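Local coordinates for protein farnesyl diphosphate synthase (Rhodobacter capsulatus, PDB 3M0G) that probably condenses farnesyl diphosphate with isopentenyl diphosphate, with magnesium as cofactor, to give geranylgeranyl diphosphate for carotenoid and diterpene biosynthesis, at residues A53-I58 against A268-A273; A186-A191 against A196-L201. All blocks are in the same frame, centred on the assembly; numbering follows the deposited sequence.

Interaction 1. Residues A53-I58 against A268-A273; sequences AAIHGI and APYGEA
The ring of Y270 is met by two consecutive residues at the end of helix 44-55: a methyl of I55 lies against the CG-CD1-CE1 side of the ring, and the imidazole of H56 comes up to its hydroxyl end. I55 does the closer packing. Its CG2 stands anti to the backbone N (chi1 -65° for the CG1 branch), which aims this methyl at the ring, where it comes within 3.3 Å of Y270 CD1 and also touches CG and CE1. The approach is slanted, and the two side chains cross at about a right angle. The other branch of I55 turns to the backbone of 268-273, its CG1 3.9 Å from A273 O.

H56 meets the phenol with its CE1-NE2 side. The hydroxyl OH of Y270 lies near the imidazole plane, at the ring edge, 3.5 Å from H56 CE1. The two ring planes are steeply inclined, at 78°, with centroids 5.4 Å apart. A water joins the polar ends: it sits in the imidazole plane, 2.8 Å from H56 NE2, and it is 2.8 Å from Y270 OH. The other ring nitrogen, ND1, is hydrogen-bonded to S52 O, one turn back in the same helix, so the imidazole has two partners that together would hold its rotation.

The backbone ends the helix just here in a Schellman motif: I58 N bonds to A53 O and G57 N to A54 O, with G57, at positive phi, as the C-prime residue. The end of helix 44-55 packs against the linker between helices 249-265 and 275-285. I55 also packs on L277 of helix 275-285, H56 on A191 and A194 of helix 168-194, and both H56 and Y270 on L201 of helix 199-219.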
# COMPACT_ATOMS: atom_id res chain seq x y z
N ALA B 53 19.83 9.21 -8.40
CA ALA B 53 19.80 8.65 -9.76
C ALA B 53 20.84 9.36 -10.61
O ALA B 53 21.63 8.72 -11.32
CB ALA B 53 18.42 8.78 -10.39
N ALA B 54 20.87 10.69 -10.50
CA ALA B 54 21.85 11.51 -11.22
C ALA B 54 23.30 11.08 -11.00
O ALA B 54 24.09 11.07 -11.94
CB ALA B 54 21.67 12.97 -10.82
N ILE B 55 23.66 10.76 -9.76
CA ILE B 55 25.01 10.30 -9.42
C ILE B 55 25.39 9.04 -10.18
O ILE B 55 26.57 8.79 -10.47
CB ILE B 55 25.16 10.00 -7.90
CG1 ILE B 55 24.98 11.26 -7.06
CG2 ILE B 55 26.52 9.39 -7.60
CD1 ILE B 55 24.79 10.96 -5.60
N HIS B 56 24.38 8.25 -10.53
CA HIS B 56 24.56 7.03 -11.31
C HIS B 56 24.29 7.26 -12.79
O HIS B 56 24.05 6.31 -13.56
CB HIS B 56 23.70 5.92 -10.71
CG HIS B 56 24.16 5.47 -9.36
ND1 HIS B 56 23.77 6.10 -8.20
CD2 HIS B 56 25.01 4.49 -8.99
CE1 HIS B 56 24.34 5.51 -7.17
NE2 HIS B 56 25.11 4.53 -7.62
N GLY B 57 24.32 8.53 -13.19
CA GLY B 57 24.18 8.94 -14.59
C GLY B 57 22.80 8.77 -15.18
O GLY B 57 22.64 8.75 -16.41
N ILE B 58 21.79 8.62 -14.32
CA ILE B 58 20.41 8.39 -14.74
C ILE B 58 19.64 9.71 -14.76
O ILE B 58 19.73 10.50 -13.82
CB ILE B 58 19.72 7.33 -13.81
CG1 ILE B 58 20.33 5.94 -14.05
CG2 ILE B 58 18.19 7.31 -14.02
CD1 ILE B 58 19.83 4.86 -13.11
N ALA B 268 32.00 9.63 0.09
CA ALA B 268 33.38 9.66 -0.41
C ALA B 268 33.65 8.81 -1.66
O ALA B 268 34.38 9.26 -2.54
CB ALA B 268 34.38 9.33 0.72
N PRO B 269 33.04 7.60 -1.78
CA PRO B 269 33.23 6.82 -3.02
C PRO B 269 32.93 7.61 -4.31
O PRO B 269 33.68 7.48 -5.29
CB PRO B 269 32.22 5.68 -2.87
CG PRO B 269 32.07 5.49 -1.42
CD PRO B 269 32.29 6.83 -0.77
N TYR B 270 31.88 8.42 -4.28
CA TYR B 270 31.41 9.17 -5.45
C TYR B 270 32.23 10.42 -5.80
O TYR B 270 31.97 11.06 -6.82
CB TYR B 270 29.94 9.55 -5.28
CG TYR B 270 28.99 8.39 -5.03
CD1 TYR B 270 28.70 7.47 -6.04
CD2 TYR B 270 28.39 8.22 -3.79
CE1 TYR B 270 27.82 6.41 -5.81
CE2 TYR B 270 27.51 7.16 -3.55
CZ TYR B 270 27.24 6.26 -4.57
OH TYR B 270 26.36 5.23 -4.34
N GLY B 271 33.20 10.78 -4.97
CA GLY B 271 34.08 11.92 -5.24
C GLY B 271 33.36 13.26 -5.28
O GLY B 271 32.60 13.59 -4.37
N GLU B 272 33.61 14.04 -6.34
CA GLU B 272 33.00 15.37 -6.46
C GLU B 272 31.52 15.35 -6.89
O GLU B 272 30.80 16.34 -6.72
CB GLU B 272 33.82 16.28 -7.39
CG GLU B 272 35.18 16.69 -6.84
CD GLU B 272 35.10 17.55 -5.57
OE1 GLU B 272 34.05 18.19 -5.32
OE2 GLU B 272 36.10 17.57 -4.83
N ALA B 273 31.08 14.22 -7.44
CA ALA B 273 29.67 14.06 -7.83
C ALA B 273 28.70 14.03 -6.64
O ALA B 273 27.49 14.24 -6.80
CB ALA B 273 29.50 12.83 -8.71
O HOH W 1 26.79 2.95 -5.99

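Interaction 2. Residues A186-A191 against A196-L201; sequences AAQAGA and ADRGPL. Unlike the reference sequence in segment 196-201: G199 (reference Ala), P200 (reference Leu).
A191 is the hub: its carbonyl O accepts from A196 N at 3.0 Å, an almost straight bond (169°), while its CB packs 3.9 Å from L201 CD1 and 3.5 Å from D197 O. L201 folds back over the preceding helix, CG beside its own backbone N at chi1 -75°, which carries both methyls to the carbonyl of A187; CD1 is 3.3 Å from A187 O. Farther out, Q188 and R198 cross at about a right angle. R198, bent at chi2 and chi3, brings its guanidinium edge to the glutamine, and NH1 donates to Q188 OE1 at 3.1 Å, although the position of that oxygen is less certain. Replacing R198 with an alanine would probably leave Q188 OE1 without this donor and open a gap beside the A191 methyl where the arginine CG now packs.

Behind this shell, Q188 NE2 is held by S184 OG, and G190 N bonds to S52 OG of helix 44-55. D197 OD1 accepts from G199 N at 3.0 Å, from above the carboxylate plane, a capping bond at the turn into helix 199-219. The whole is a short turn linking consecutive helices 168-194 and 199-219, in the all-helical fold of prenyl synthases.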
# COMPACT_ATOMS: atom_id res chain seq x y z
N ALA B 186 14.38 6.73 -0.60
CA ALA B 186 14.64 7.76 -1.63
C ALA B 186 16.10 7.84 -2.05
O ALA B 186 16.43 8.00 -3.24
CB ALA B 186 14.17 9.16 -1.16
N ALA B 187 16.99 7.75 -1.05
CA ALA B 187 18.42 7.88 -1.27
C ALA B 187 18.99 6.70 -2.03
O ALA B 187 19.91 6.85 -2.81
CB ALA B 187 19.14 8.07 0.05
N GLN B 188 18.43 5.52 -1.81
CA GLN B 188 18.90 4.32 -2.46
C GLN B 188 18.31 4.13 -3.84
O GLN B 188 18.79 3.31 -4.61
CB GLN B 188 18.56 3.11 -1.63
CG GLN B 188 19.35 2.98 -0.35
CD GLN B 188 18.93 1.76 0.40
OE1 GLN B 188 19.21 0.65 -0.03
NE2 GLN B 188 18.24 1.95 1.54
N ALA B 189 17.24 4.87 -4.14
CA ALA B 189 16.48 4.69 -5.37
C ALA B 189 17.35 4.86 -6.62
O ALA B 189 17.18 4.14 -7.60
CB ALA B 189 15.27 5.65 -5.40
N GLY B 190 18.29 5.80 -6.57
CA GLY B 190 19.23 6.00 -7.70
C GLY B 190 20.16 4.81 -7.90
O GLY B 190 20.42 4.40 -9.04
N ALA B 191 20.64 4.24 -6.80
CA ALA B 191 21.46 3.03 -6.87
C ALA B 191 20.66 1.80 -7.35
O ALA B 191 21.17 1.02 -8.15
CB ALA B 191 22.14 2.76 -5.55
N ALA B 196 23.50 -0.74 -8.93
CA ALA B 196 24.81 -0.51 -8.32
C ALA B 196 24.80 -0.68 -6.81
O ALA B 196 23.75 -0.94 -6.21
CB ALA B 196 25.32 0.88 -8.70
N ASP B 197 25.98 -0.56 -6.20
CA ASP B 197 26.17 -0.61 -4.75
C ASP B 197 25.21 0.36 -4.06
O ASP B 197 25.20 1.55 -4.38
CB ASP B 197 27.62 -0.25 -4.41
CG ASP B 197 28.07 -0.80 -3.06
OD1 ASP B 197 27.23 -1.09 -2.18
OD2 ASP B 197 29.30 -0.94 -2.87
N ARG B 198 24.43 -0.17 -3.13
CA ARG B 198 23.45 0.58 -2.35
C ARG B 198 24.02 1.05 -1.02
O ARG B 198 23.43 1.89 -0.36
CB ARG B 198 22.22 -0.29 -2.06
CG ARG B 198 21.12 -0.22 -3.12
CD ARG B 198 19.75 -0.42 -2.46
NE ARG B 198 19.16 -1.69 -2.83
CZ ARG B 198 18.21 -2.32 -2.16
NH1 ARG B 198 17.69 -1.83 -1.03
NH2 ARG B 198 17.79 -3.49 -2.61
N GLY B 199 25.19 0.50 -0.67
CA GLY B 199 25.91 0.76 0.59
C GLY B 199 26.13 2.20 1.04
O GLY B 199 25.67 2.57 2.11
N PRO B 200 26.86 3.00 0.23
CA PRO B 200 27.11 4.41 0.53
C PRO B 200 25.86 5.27 0.67
O PRO B 200 25.82 6.11 1.53
CB PRO B 200 27.93 4.90 -0.67
CG PRO B 200 28.61 3.69 -1.20
CD PRO B 200 27.70 2.51 -0.89
N LEU B 201 24.87 5.08 -0.18
CA LEU B 201 23.66 5.86 -0.07
C LEU B 201 22.83 5.43 1.15
O LEU B 201 22.20 6.28 1.79
CB LEU B 201 22.84 5.80 -1.36
CG LEU B 201 23.45 6.65 -2.48
CD1 LEU B 201 22.98 6.15 -3.82
CD2 LEU B 201 23.05 8.11 -2.26

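How the interactions relate
Interaction 2 is nested inside the long chain loop closed by interaction 1, and their centres lie about 10 Å apart. The two touch directly: L201 CD1 is 3.5 Å from Y270 OH, and the A196 methyl packs on the H56 ring. Interaction 1 is a surface contact between distant parts of the sequence, built on an aromatic pair, one methyl and a bridging water. Interaction 2 is partly buried and local, relying on the backbone bond from A196 N to A191 O, a capping aspartate, and alanine and leucine packing. S52 serves both, its carbonyl holding H56 and its hydroxyl G190, so helix 44-55 is common to the two.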